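Local coordinates for 4-amino-4-deoxychorismate lyase (Legionella pneumophila, PDB 3LUL), which is a fold-type IV pyridoxal-phosphate protein of the class IV aminotransferase family, carrying the cofactor covalently, and forms an assembly of two subunits, at residues 19-24 with 89-94; 122-127 with 160-165; 208-213 with 261-266. All blocks are in the same frame, centred on the assembly; numbering follows the deposited sequence.

Interaction 1: residues 19-24 with 89-94; sequences IDDRIF and ILSGGP
Asp21 holds the end of strand 84-91 and the turn after it, one carboxylate oxygen on each. OD2 takes the hydroxyl of Ser91 on its syn side, Ser91 OG to Asp21 OD2 being 2.9 Å. OD1 is gripped twice: Ile23 N meets it on the anti side at a nearly straight 171°, closing an Asx turn, while Gly93 N comes in from above the carboxylate plane, 3.0 Å from Asp21 OD1. CG stands anti to the backbone N (chi1 -162°); the carboxylate it carries bonds both to its own turn and to the facing segment. The backbones form a single bridge at Asp21 and Pro94, with Arg22 N bonded to Gly93 O (2.9 Å). At Gly93 phi is 98° and psi extended; a side chain there would run into the carbonyl O of the residue before. Ile23 CD1 packs on Ile89 CG2 at 3.6 Å, the side chains crossing at about a right angle, and Ile23 CB lies against Ser91 CB. The Arg22 guanidinium makes a salt bridge with Glu27. The contact fastens the loop leading into strand 28-36 to the end of strand 84-91, beside strand 106-113, with Phe24 meeting Phe24 of the second subunit.

Interaction 2: residues 122-127 with 160-165; sequences VRLISI and ADDALF
Ile127 meets Ala163 and Phe165 on the apolar side of this parallel strand pair. Its CG1 presses on Ala163 CB at 3.5 Å, and its CD1 touches the same methyl. CG1 stands anti to the carbonyl carbon (chi1 -71°), which leaves CG2 anti to the backbone N, where it approaches the Phe165 ring obliquely, 4.0 Å from Phe165 CD1; the two side chains lie side by side and point the same way. Farther back along the strand, Ile125 CG2 rests against Ala160 CB. Helix 146-157 covers this face, its Ala151 touching Ile127, Ala163 and Phe165, and its Ala155 touching Ile125. On the other face Leu124 and Asp162 run alongside each other, Leu124 CD2 lying 3.6 Å from Asp162 CB, while the Asp162 carboxylate bonds to Thr175 and Thr176.

Between the faces the backbones are joined in parallel register, Leu124 with Asp162 through Ser126 with Leu164. Ile125 gives its N-H to Asp162 O and takes that of Leu164, and Ile127 N donates to Leu164 O. At the start of the pairing the pattern changes. Arg123 O accepts from both Asp161 N, 2.7 Å away, and Asp162 N, at a longer 3.2 Å. Asp161 returns the bond with its side chain, OD2 offering its anti lone pair to Arg123 N at 2.7 Å. In the conformer described, the Arg123 guanidinium bonds to Ser247.

The crossover from strand 122-131 through helix 146-157 to strand 162-167 is a beta-alpha-beta unit. Ala151, Ala155 and Ala163 at the isoleucine face are consistent with a close approach of the helix. Backbone bonds set the register, and ahead of the regular pairing the Asp161 carboxylate accepts from Arg123 N, a bond its negative charge would probably strengthen.

Interaction 3: residues 208-213 with 261-266; sequences SHCQQH and DKLIFL
Leu266 packs against two histidines of the facing segment, His209 and His213, and touches a face of each ring. Its CB sits over the centre of the His209 imidazole, 4.0 Å from the ring centroid and only 8° off the ring normal, a CH-pi contact. The two side chains slide past each other in opposite directions, and the ring is met by CB and, at NE2, by the backbone O of Leu266. His213 is met differently. Here the side chains reach toward each other tip to tip, and Leu266 CD1 lies over a face of the ring but offset toward its rim, 4.1 Å from the centroid and 17° off the normal. The other branch, CD2, comes to 3.8 Å from His213 NE2. Leu266 CG stands anti to the carbonyl carbon (chi1 -67°). Both methyls touch the His213 ring.

Lys262, one turn earlier on the helix, stretches out straight from CG onward and brings its amino group obliquely to the same imidazole, with NZ 3.7 Å from His213 ND1; this is proximity and not a hydrogen bond. On the inner side Cys210 SG touches Leu263 CD2 at 3.9 Å. Met215 and Leu188 also pack against both Cys210 and Leu263, continuing the apolar contact toward strand 187-190.

Helix 201-212, with the residue that follows it, is therefore joined to helix 258-269 by dispersion and CH-pi contacts, without a hydrogen bond between the two segments. His209 NE2 is hydrogen-bonded outside them to Asp270, whose carboxylate would help fix the ring's rotation. If the Lys262 ammonium keeps its place in solution, it would tend to disfavour a proton on His213.

Interaction 1 is mostly buried and lies at the subunit interface, whereas interactions 2 and 3 are partly buried and touch no other chain. No element is common to any two of them, but strand 241-248 lies close to both 2 and 3, pairing with strand 122-131 and packing against helix 258-269. The centres of interactions 1 and 3 are about 39 Å apart, on opposite sides of the chain's centre. Chemistry follows place: one carboxylate and a backbone bond fasten a loop to a strand end in interaction 1, two strands share regular backbone bonds in interaction 2, and in interaction 3 a helix end meets a helix mainly through apolar and CH-pi side-chain contacts, without hydrogen bonds.

Interaction 1: residues 19-24 with 89-94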
ATOM      1  N   ILE B  19      -7.056  -9.511 -14.135  1.00 14.52           N
ATOM      2  CA  ILE B  19      -6.059  -9.974 -13.161  1.00 13.40           C
ATOM      3  C   ILE B  19      -4.635  -9.571 -13.564  1.00 13.30           C
ATOM      4  O   ILE B  19      -3.760  -9.547 -12.736  1.00 15.78           O
ATOM      5  CB  ILE B  19      -6.145 -11.503 -12.988  1.00 13.49           C
ATOM      6  CG1 ILE B  19      -5.442 -11.953 -11.694  1.00 16.92           C
ATOM      7  CG2 ILE B  19      -5.617 -12.198 -14.227  1.00 10.48           C
ATOM      8  CD1 ILE B  19      -6.018 -11.323 -10.432  1.00 17.40           C
ATOM      9  N   ASP B  20      -4.425  -9.251 -14.832  1.00 12.08           N
ATOM     10  CA  ASP B  20      -3.132  -8.724 -15.318  1.00 14.79           C
ATOM     11  C   ASP B  20      -2.936  -7.210 -15.107  1.00 15.62           C
ATOM     12  O   ASP B  20      -1.929  -6.652 -15.561  1.00 12.74           O
ATOM     13  CB  ASP B  20      -2.962  -9.054 -16.808  1.00 17.11           C
ATOM     14  CG  ASP B  20      -4.054  -8.405 -17.696  1.00 25.58           C
ATOM     15  OD1 ASP B  20      -5.104  -7.965 -17.155  1.00 23.51           O
ATOM     16  OD2 ASP B  20      -3.886  -8.349 -18.942  1.00 30.35           O
ATOM     17  N   ASP B  21      -3.912  -6.546 -14.466  1.00 11.93           N
ATOM     18  CA  ASP B  21      -3.856  -5.103 -14.235  1.00 11.79           C
ATOM     19  C   ASP B  21      -2.868  -4.776 -13.118  1.00 10.12           C
ATOM     20  O   ASP B  21      -2.787  -5.475 -12.098  1.00  9.37           O
ATOM     21  CB  ASP B  21      -5.261  -4.553 -13.913  1.00 10.79           C
ATOM     22  CG  ASP B  21      -5.366  -3.054 -14.100  1.00 10.82           C
ATOM     23  OD1 ASP B  21      -4.571  -2.341 -13.475  1.00 12.33           O
ATOM     24  OD2 ASP B  21      -6.248  -2.598 -14.863  1.00 12.64           O
ATOM     25  N   ARG B  22      -2.074  -3.724 -13.323  1.00 10.49           N
ATOM     26  CA  ARG B  22      -1.055  -3.370 -12.334  1.00 11.11           C
ATOM     27  C   ARG B  22      -1.657  -2.848 -11.007  1.00  9.55           C
ATOM     28  O   ARG B  22      -0.950  -2.747 -10.006  1.00  6.59           O
ATOM     29  CB  ARG B  22      -0.028  -2.387 -12.923  1.00 13.26           C
ATOM     30  CG  ARG B  22       0.773  -2.986 -14.071  1.00 12.37           C
ATOM     31  CD  ARG B  22       1.749  -2.012 -14.663  1.00 11.22           C
ATOM     32  NE  ARG B  22       2.522  -1.293 -13.641  1.00 10.47           N
ATOM     33  CZ  ARG B  22       3.574  -1.798 -12.977  1.00 12.16           C
ATOM     34  NH1 ARG B  22       4.041  -3.026 -13.206  1.00 13.80           N
ATOM     35  NH2 ARG B  22       4.189  -1.048 -12.085  1.00 12.17           N
ATOM     36  N   ILE B  23      -2.967  -2.562 -10.981  1.00  9.28           N
ATOM     37  CA  ILE B  23      -3.645  -2.219  -9.734  1.00  9.95           C
ATOM     38  C   ILE B  23      -3.449  -3.299  -8.679  1.00  9.77           C
ATOM     39  O   ILE B  23      -3.456  -2.989  -7.488  1.00  8.67           O
ATOM     40  CB  ILE B  23      -5.155  -1.862  -9.959  1.00  8.68           C
ATOM     41  CG1 ILE B  23      -5.780  -1.209  -8.719  1.00 10.82           C
ATOM     42  CG2 ILE B  23      -6.007  -3.071 -10.340  1.00  9.91           C
ATOM     43  CD1 ILE B  23      -7.112  -0.484  -9.036  1.00 13.08           C
ATOM     44  N   PHE B  24      -3.242  -4.567  -9.089  1.00  8.53           N
ATOM     45  CA  PHE B  24      -2.937  -5.650  -8.129  1.00 10.08           C
ATOM     46  C   PHE B  24      -1.546  -5.646  -7.484  1.00 10.92           C
ATOM     47  O   PHE B  24      -1.282  -6.437  -6.600  1.00 13.01           O
ATOM     48  CB  PHE B  24      -3.292  -7.010  -8.776  1.00 12.43           C
ATOM     49  CG  PHE B  24      -4.779  -7.158  -9.020  1.00 10.05           C
ATOM     50  CD1 PHE B  24      -5.641  -7.302  -7.955  1.00 20.70           C
ATOM     51  CD2 PHE B  24      -5.320  -7.041 -10.258  1.00 11.64           C
ATOM     52  CE1 PHE B  24      -7.021  -7.400  -8.150  1.00 21.27           C
ATOM     53  CE2 PHE B  24      -6.699  -7.163 -10.467  1.00 12.14           C
ATOM     54  CZ  PHE B  24      -7.542  -7.319  -9.399  1.00 20.33           C
ATOM     55  N   ILE B  89     -11.818   5.064  -9.662  1.00 10.87           N
ATOM     56  CA  ILE B  89     -10.576   4.325  -9.481  1.00  9.20           C
ATOM     57  C   ILE B  89      -9.846   4.279 -10.817  1.00  9.86           C
ATOM     58  O   ILE B  89     -10.434   3.873 -11.802  1.00 10.49           O
ATOM     59  CB  ILE B  89     -10.803   2.872  -8.980  1.00  9.55           C
ATOM     60  CG1 ILE B  89     -11.639   2.851  -7.693  1.00 16.01           C
ATOM     61  CG2 ILE B  89      -9.461   2.192  -8.712  1.00 11.31           C
ATOM     62  CD1 ILE B  89     -11.988   1.405  -7.230  1.00 16.54           C
ATOM     63  N   LEU B  90      -8.581   4.726 -10.826  1.00 11.15           N
ATOM     64  CA  LEU B  90      -7.712   4.734 -12.017  1.00 10.21           C
ATOM     65  C   LEU B  90      -6.613   3.707 -11.772  1.00  9.65           C
ATOM     66  O   LEU B  90      -5.854   3.820 -10.796  1.00 10.06           O
ATOM     67  CB  LEU B  90      -7.056   6.097 -12.210  1.00 10.79           C
ATOM     68  CG  LEU B  90      -6.130   6.278 -13.407  1.00  8.79           C
ATOM     69  CD1 LEU B  90      -6.927   6.305 -14.690  1.00 10.10           C
ATOM     70  CD2 LEU B  90      -5.294   7.567 -13.251  1.00 12.46           C
ATOM     71  N   SER B  91      -6.556   2.693 -12.625  1.00 10.87           N
ATOM     72  CA  SER B  91      -5.535   1.650 -12.530  1.00 11.24           C
ATOM     73  C   SER B  91      -4.441   1.911 -13.524  1.00 10.41           C
ATOM     74  O   SER B  91      -4.671   2.540 -14.560  1.00 10.74           O
ATOM     75  CB  SER B  91      -6.120   0.285 -12.852  1.00  9.98           C
ATOM     76  OG  SER B  91      -6.460   0.175 -14.216  1.00 11.22           O
ATOM     77  N   GLY B  92      -3.252   1.407 -13.222  1.00 12.37           N
ATOM     78  CA  GLY B  92      -2.120   1.477 -14.161  1.00 10.53           C
ATOM     79  C   GLY B  92      -2.406   0.694 -15.429  1.00 13.13           C
ATOM     80  O   GLY B  92      -1.880   0.995 -16.497  1.00 14.47           O
ATOM     81  N   GLY B  93      -3.273  -0.306 -15.334  1.00 13.64           N
ATOM     82  CA  GLY B  93      -3.748  -1.046 -16.503  1.00 13.90           C
ATOM     83  C   GLY B  93      -3.031  -2.358 -16.745  1.00 14.02           C
ATOM     84  O   GLY B  93      -2.036  -2.666 -16.066  1.00 11.82           O
ATOM     85  N   PRO B  94      -3.535  -3.155 -17.729  1.00 16.71           N
ATOM     86  CA  PRO B  94      -2.884  -4.391 -18.123  1.00 17.59           C
ATOM     87  C   PRO B  94      -1.478  -4.125 -18.576  1.00 16.32           C
ATOM     88  O   PRO B  94      -1.223  -3.143 -19.262  1.00 19.07           O
ATOM     89  CB  PRO B  94      -3.708  -4.887 -19.320  1.00 17.46           C
ATOM     90  CG  PRO B  94      -5.001  -4.255 -19.207  1.00 22.83           C
ATOM     91  CD  PRO B  94      -4.828  -2.971 -18.416  1.00 20.90           C
TER

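Interaction 2: residues 122-127 with 160-165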
ATOM      1  N   VAL B 122     -16.280  12.015  16.917  1.00 14.49           N
ATOM      2  CA  VAL B 122     -15.403  10.854  16.749  0.70 12.90           C
ATOM      3  C   VAL B 122     -14.393  10.722  17.880  1.00 12.07           C
ATOM      4  O   VAL B 122     -13.911  11.709  18.406  1.00 10.01           O
ATOM      5  CB  VAL B 122     -14.644  10.882  15.405  0.70 14.91           C
ATOM      6  CG1 VAL B 122     -15.624  10.754  14.274  0.70 22.52           C
ATOM      7  CG2 VAL B 122     -13.850  12.137  15.252  0.70 14.95           C
ATOM      8  N   ARG B 123     -14.088   9.468  18.225  1.00 11.20           N
ATOM      9  CA  ARG B 123     -13.036   9.137  19.176  0.50 11.85           C
ATOM     10  C   ARG B 123     -11.802   8.629  18.419  1.00 12.09           C
ATOM     11  O   ARG B 123     -11.897   7.708  17.592  1.00 11.93           O
ATOM     12  CB  ARG B 123     -13.529   8.083  20.173  0.50 12.08           C
ATOM     13  CG  ARG B 123     -14.611   8.563  21.142  0.50 16.86           C
ATOM     14  CD  ARG B 123     -14.719   7.609  22.322  0.50 15.80           C
ATOM     15  NE  ARG B 123     -15.681   8.016  23.343  0.50 22.52           N
ATOM     16  CZ  ARG B 123     -15.389   8.811  24.369  0.50 18.29           C
ATOM     17  NH1 ARG B 123     -14.172   9.326  24.488  0.50 14.52           N
ATOM     18  NH2 ARG B 123     -16.321   9.112  25.265  0.50 21.72           N
ATOM     19  N   LEU B 124     -10.644   9.234  18.704  1.00  9.39           N
ATOM     20  CA  LEU B 124      -9.365   8.912  18.049  1.00 10.24           C
ATOM     21  C   LEU B 124      -8.379   8.265  19.005  1.00  9.04           C
ATOM     22  O   LEU B 124      -8.415   8.546  20.206  1.00  7.29           O
ATOM     23  CB  LEU B 124      -8.713  10.175  17.510  1.00  9.18           C
ATOM     24  CG  LEU B 124      -9.516  10.969  16.491  1.00  8.94           C
ATOM     25  CD1 LEU B 124      -8.748  12.212  16.030  1.00  9.34           C
ATOM     26  CD2 LEU B 124      -9.862  10.097  15.278  1.00 10.71           C
ATOM     27  N   ILE B 125      -7.515   7.408  18.456  1.00  8.92           N
ATOM     28  CA  ILE B 125      -6.332   6.922  19.147  1.00  9.37           C
ATOM     29  C   ILE B 125      -5.115   7.226  18.305  1.00  9.96           C
ATOM     30  O   ILE B 125      -5.198   7.288  17.076  1.00 11.54           O
ATOM     31  CB  ILE B 125      -6.383   5.400  19.531  1.00 11.60           C
ATOM     32  CG1 ILE B 125      -6.719   4.502  18.344  1.00 16.80           C
ATOM     33  CG2 ILE B 125      -7.358   5.152  20.747  1.00 11.33           C
ATOM     34  CD1 ILE B 125      -5.715   3.421  18.040  1.00 23.15           C
ATOM     35  N   SER B 126      -3.981   7.452  18.959  1.00  9.88           N
ATOM     36  CA  SER B 126      -2.738   7.738  18.251  1.00 11.45           C
ATOM     37  C   SER B 126      -2.096   6.414  17.872  1.00 11.49           C
ATOM     38  O   SER B 126      -1.989   5.530  18.704  1.00 12.95           O
ATOM     39  CB  SER B 126      -1.764   8.478  19.179  1.00 14.12           C
ATOM     40  OG  SER B 126      -2.219   9.762  19.524  1.00 18.65           O
ATOM     41  N   ILE B 127      -1.595   6.303  16.655  1.00  8.89           N
ATOM     42  CA  ILE B 127      -0.896   5.113  16.208  1.00  7.80           C
ATOM     43  C   ILE B 127       0.588   5.189  16.620  1.00  9.18           C
ATOM     44  O   ILE B 127       1.204   6.257  16.563  1.00 10.92           O
ATOM     45  CB  ILE B 127      -1.084   4.997  14.679  1.00  8.68           C
ATOM     46  CG1 ILE B 127      -2.554   4.600  14.366  1.00 12.28           C
ATOM     47  CG2 ILE B 127      -0.092   4.054  14.046  1.00  6.78           C
ATOM     48  CD1 ILE B 127      -2.976   3.184  14.710  1.00  9.88           C
ATOM     49  N   ALA B 160     -12.397   3.040  20.170  1.00 16.38           N
ATOM     50  CA  ALA B 160     -12.339   4.310  19.428  1.00 17.31           C
ATOM     51  C   ALA B 160     -12.967   4.155  18.049  1.00 15.83           C
ATOM     52  O   ALA B 160     -13.432   3.073  17.691  1.00 19.92           O
ATOM     53  CB  ALA B 160     -10.915   4.768  19.310  1.00 15.43           C
ATOM     54  N   ASP B 161     -12.953   5.222  17.270  1.00 14.46           N
ATOM     55  CA  ASP B 161     -13.546   5.236  15.935  1.00 13.78           C
ATOM     56  C   ASP B 161     -12.519   5.265  14.800  1.00 15.90           C
ATOM     57  O   ASP B 161     -12.774   4.710  13.732  1.00 18.25           O
ATOM     58  CB  ASP B 161     -14.477   6.437  15.795  1.00 12.94           C
ATOM     59  CG  ASP B 161     -15.588   6.410  16.833  1.00 19.43           C
ATOM     60  OD1 ASP B 161     -16.304   5.386  16.887  1.00 16.90           O
ATOM     61  OD2 ASP B 161     -15.695   7.362  17.616  1.00 12.74           O
ATOM     62  N   ASP B 162     -11.401   5.945  15.002  1.00 15.51           N
ATOM     63  CA  ASP B 162     -10.454   6.193  13.903  1.00 12.22           C
ATOM     64  C   ASP B 162      -9.098   6.378  14.554  1.00 12.31           C
ATOM     65  O   ASP B 162      -9.003   6.471  15.796  1.00 11.26           O
ATOM     66  CB  ASP B 162     -10.922   7.405  13.094  1.00 12.15           C
ATOM     67  CG  ASP B 162     -10.274   7.525  11.688  1.00 19.33           C
ATOM     68  OD1 ASP B 162      -9.398   6.701  11.310  1.00 20.27           O
ATOM     69  OD2 ASP B 162     -10.655   8.504  10.992  1.00 22.54           O
ATOM     70  N   ALA B 163      -8.054   6.372  13.724  1.00  8.58           N
ATOM     71  CA  ALA B 163      -6.667   6.424  14.145  1.00  7.65           C
ATOM     72  C   ALA B 163      -6.011   7.660  13.565  1.00  6.59           C
ATOM     73  O   ALA B 163      -6.324   8.054  12.433  1.00 12.56           O
ATOM     74  CB  ALA B 163      -5.931   5.193  13.635  1.00  7.02           C
ATOM     75  N   LEU B 164      -5.109   8.247  14.341  1.00  8.68           N
ATOM     76  CA  LEU B 164      -4.334   9.421  14.009  1.00  8.29           C
ATOM     77  C   LEU B 164      -2.845   9.064  13.888  1.00  7.44           C
ATOM     78  O   LEU B 164      -2.244   8.451  14.799  1.00  8.34           O
ATOM     79  CB  LEU B 164      -4.522  10.484  15.078  1.00  7.71           C
ATOM     80  CG  LEU B 164      -3.906  11.842  14.819  1.00 10.49           C
ATOM     81  CD1 LEU B 164      -4.573  12.574  13.625  1.00  7.10           C
ATOM     82  CD2 LEU B 164      -4.056  12.692  16.123  1.00 11.23           C
ATOM     83  N   PHE B 165      -2.264   9.422  12.753  1.00  7.76           N
ATOM     84  CA  PHE B 165      -0.850   9.192  12.466  1.00  8.31           C
ATOM     85  C   PHE B 165       0.035  10.422  12.709  1.00  9.93           C
ATOM     86  O   PHE B 165      -0.375  11.582  12.506  1.00 11.10           O
ATOM     87  CB  PHE B 165      -0.653   8.747  11.022  1.00  9.04           C
ATOM     88  CG  PHE B 165      -1.459   7.544  10.657  1.00  7.36           C
ATOM     89  CD1 PHE B 165      -0.968   6.260  10.877  1.00  7.41           C
ATOM     90  CD2 PHE B 165      -2.705   7.681  10.099  1.00  9.07           C
ATOM     91  CE1 PHE B 165      -1.694   5.121  10.524  1.00 11.09           C
ATOM     92  CE2 PHE B 165      -3.463   6.538   9.743  1.00 13.11           C
ATOM     93  CZ  PHE B 165      -2.954   5.252   9.974  1.00 10.84           C
TER

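Interaction 3: residues 208-213 with 261-266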
ATOM      1  N   SER B 208      -9.204  28.347   2.075  1.00 11.63           N
ATOM      2  CA  SER B 208      -9.642  29.429   1.175  0.50 12.39           C
ATOM      3  C   SER B 208     -10.749  30.251   1.808  1.00 11.41           C
ATOM      4  O   SER B 208     -10.682  31.470   1.818  1.00 12.95           O
ATOM      5  CB  SER B 208     -10.123  28.877  -0.178  0.50 13.35           C
ATOM      6  OG  SER B 208      -9.042  28.407  -0.953  0.50 10.99           O
ATOM      7  N   HIS B 209     -11.780  29.582   2.322  1.00 11.77           N
ATOM      8  CA  HIS B 209     -12.845  30.262   3.048  1.00 11.87           C
ATOM      9  C   HIS B 209     -12.325  31.137   4.193  1.00 10.83           C
ATOM     10  O   HIS B 209     -12.796  32.255   4.367  1.00 12.86           O
ATOM     11  CB  HIS B 209     -13.890  29.280   3.616  1.00 12.73           C
ATOM     12  CG  HIS B 209     -14.870  28.784   2.597  1.00 15.19           C
ATOM     13  ND1 HIS B 209     -15.698  29.627   1.893  1.00 18.08           N
ATOM     14  CD2 HIS B 209     -15.163  27.529   2.177  1.00 17.67           C
ATOM     15  CE1 HIS B 209     -16.442  28.915   1.066  1.00 22.67           C
ATOM     16  NE2 HIS B 209     -16.133  27.638   1.214  1.00 17.12           N
ATOM     17  N   CYS B 210     -11.373  30.631   4.975  1.00 11.40           N
ATOM     18  CA  CYS B 210     -10.839  31.389   6.109  1.00 12.61           C
ATOM     19  C   CYS B 210     -10.131  32.635   5.591  1.00 13.13           C
ATOM     20  O   CYS B 210     -10.321  33.726   6.128  1.00 17.59           O
ATOM     21  CB  CYS B 210      -9.872  30.538   6.939  1.00 10.93           C
ATOM     22  SG  CYS B 210     -10.727  29.256   7.895  1.00 14.10           S
ATOM     23  N   GLN B 211      -9.351  32.465   4.528  1.00 14.29           N
ATOM     24  CA  GLN B 211      -8.628  33.594   3.911  1.00 16.46           C
ATOM     25  C   GLN B 211      -9.568  34.652   3.388  1.00 14.60           C
ATOM     26  O   GLN B 211      -9.350  35.836   3.630  1.00 17.04           O
ATOM     27  CB  GLN B 211      -7.683  33.101   2.807  1.00 16.93           C
ATOM     28  CG  GLN B 211      -6.438  32.455   3.387  1.00 22.26           C
ATOM     29  CD  GLN B 211      -5.657  31.583   2.420  1.00 29.52           C
ATOM     30  OE1 GLN B 211      -6.076  31.290   1.298  1.00 33.07           O
ATOM     31  NE2 GLN B 211      -4.509  31.132   2.887  1.00 33.40           N
ATOM     32  N   GLN B 212     -10.636  34.225   2.714  1.00 12.60           N
ATOM     33  CA  GLN B 212     -11.635  35.149   2.205  1.00 14.99           C
ATOM     34  C   GLN B 212     -12.320  35.878   3.344  1.00 15.05           C
ATOM     35  O   GLN B 212     -12.632  37.030   3.199  1.00 15.48           O
ATOM     36  CB  GLN B 212     -12.718  34.444   1.392  1.00 16.46           C
ATOM     37  CG  GLN B 212     -12.271  33.893   0.035  1.00 19.30           C
ATOM     38  CD  GLN B 212     -13.272  32.900  -0.561  1.00 26.11           C
ATOM     39  OE1 GLN B 212     -12.951  31.722  -0.777  1.00 33.22           O
ATOM     40  NE2 GLN B 212     -14.496  33.367  -0.812  1.00 29.22           N
ATOM     41  N   HIS B 213     -12.549  35.188   4.463  1.00 16.02           N
ATOM     42  CA  HIS B 213     -13.232  35.767   5.631  1.00 14.42           C
ATOM     43  C   HIS B 213     -12.296  36.371   6.698  1.00 15.51           C
ATOM     44  O   HIS B 213     -12.775  36.798   7.757  1.00 17.83           O
ATOM     45  CB  HIS B 213     -14.193  34.722   6.227  1.00 13.37           C
ATOM     46  CG  HIS B 213     -15.379  34.445   5.348  1.00 14.63           C
ATOM     47  ND1 HIS B 213     -16.610  35.018   5.556  1.00 20.19           N
ATOM     48  CD2 HIS B 213     -15.505  33.690   4.226  1.00 18.60           C
ATOM     49  CE1 HIS B 213     -17.448  34.632   4.608  1.00 21.70           C
ATOM     50  NE2 HIS B 213     -16.804  33.824   3.789  1.00 17.14           N
ATOM     51  N   ASP B 261     -19.159  25.893  13.556  1.00  7.45           N
ATOM     52  CA  ASP B 261     -20.477  26.127  12.940  1.00  8.51           C
ATOM     53  C   ASP B 261     -20.413  27.026  11.704  1.00  8.76           C
ATOM     54  O   ASP B 261     -21.080  26.755  10.704  1.00  9.57           O
ATOM     55  CB  ASP B 261     -21.490  26.691  13.930  1.00  9.89           C
ATOM     56  CG  ASP B 261     -21.721  25.762  15.103  1.00 15.77           C
ATOM     57  OD1 ASP B 261     -21.960  24.568  14.866  1.00 19.03           O
ATOM     58  OD2 ASP B 261     -21.645  26.221  16.251  1.00 20.19           O
ATOM     59  N   LYS B 262     -19.588  28.058  11.767  1.00  8.50           N
ATOM     60  CA  LYS B 262     -19.374  28.933  10.620  1.00 10.87           C
ATOM     61  C   LYS B 262     -18.781  28.161   9.425  1.00  9.32           C
ATOM     62  O   LYS B 262     -19.235  28.305   8.297  1.00  7.85           O
ATOM     63  CB  LYS B 262     -18.452  30.109  10.977  1.00  9.72           C
ATOM     64  CG  LYS B 262     -18.256  31.047   9.787  1.00 15.88           C
ATOM     65  CD  LYS B 262     -17.766  32.435  10.158  1.00 22.35           C
ATOM     66  CE  LYS B 262     -17.829  33.364   8.939  1.00 18.40           C
ATOM     67  NZ  LYS B 262     -17.305  34.723   9.198  1.00 24.00           N
ATOM     68  N   LEU B 263     -17.748  27.371   9.672  1.00  8.73           N
ATOM     69  CA  LEU B 263     -17.116  26.603   8.598  1.00  9.04           C
ATOM     70  C   LEU B 263     -18.063  25.557   7.979  1.00  8.83           C
ATOM     71  O   LEU B 263     -18.100  25.416   6.757  1.00  9.05           O
ATOM     72  CB  LEU B 263     -15.811  25.993   9.079  1.00 10.98           C
ATOM     73  CG  LEU B 263     -14.732  27.038   9.400  1.00 13.71           C
ATOM     74  CD1 LEU B 263     -13.527  26.316   9.949  1.00 14.38           C
ATOM     75  CD2 LEU B 263     -14.358  27.916   8.193  1.00 14.18           C
ATOM     76  N   ILE B 264     -18.869  24.885   8.800  1.00  8.97           N
ATOM     77  CA  ILE B 264     -19.904  23.977   8.286  1.00 10.24           C
ATOM     78  C   ILE B 264     -20.871  24.719   7.352  1.00 12.18           C
ATOM     79  O   ILE B 264     -21.181  24.245   6.224  1.00 10.95           O
ATOM     80  CB  ILE B 264     -20.705  23.316   9.432  1.00 10.92           C
ATOM     81  CG1 ILE B 264     -19.822  22.289  10.135  1.00 12.33           C
ATOM     82  CG2 ILE B 264     -22.017  22.677   8.890  1.00 11.95           C
ATOM     83  CD1 ILE B 264     -20.402  21.750  11.416  1.00  8.10           C
ATOM     84  N   PHE B 265     -21.294  25.900   7.782  1.00 11.87           N
ATOM     85  CA  PHE B 265     -22.191  26.696   6.969  1.00 11.81           C
ATOM     86  C   PHE B 265     -21.551  27.025   5.630  1.00 12.58           C
ATOM     87  O   PHE B 265     -22.161  26.808   4.581  1.00 14.48           O
ATOM     88  CB  PHE B 265     -22.638  27.977   7.692  1.00 13.67           C
ATOM     89  CG  PHE B 265     -23.499  28.876   6.822  1.00 11.46           C
ATOM     90  CD1 PHE B 265     -22.916  29.804   5.981  1.00 19.40           C
ATOM     91  CD2 PHE B 265     -24.880  28.773   6.839  1.00 21.60           C
ATOM     92  CE1 PHE B 265     -23.689  30.620   5.177  1.00 24.74           C
ATOM     93  CE2 PHE B 265     -25.661  29.600   6.035  1.00 20.60           C
ATOM     94  CZ  PHE B 265     -25.055  30.517   5.204  1.00 17.91           C
ATOM     95  N   LEU B 266     -20.312  27.518   5.659  1.00 10.81           N
ATOM     96  CA  LEU B 266     -19.641  27.942   4.435  1.00 13.58           C
ATOM     97  C   LEU B 266     -19.391  26.782   3.454  1.00 15.96           C
ATOM     98  O   LEU B 266     -19.661  26.905   2.252  1.00 15.23           O
ATOM     99  CB  LEU B 266     -18.343  28.676   4.773  1.00 13.28           C
ATOM    100  CG  LEU B 266     -18.509  30.018   5.481  1.00 15.08           C
ATOM    101  CD1 LEU B 266     -17.170  30.538   5.950  1.00 13.30           C
ATOM    102  CD2 LEU B 266     -19.237  31.011   4.557  1.00 16.95           C
TER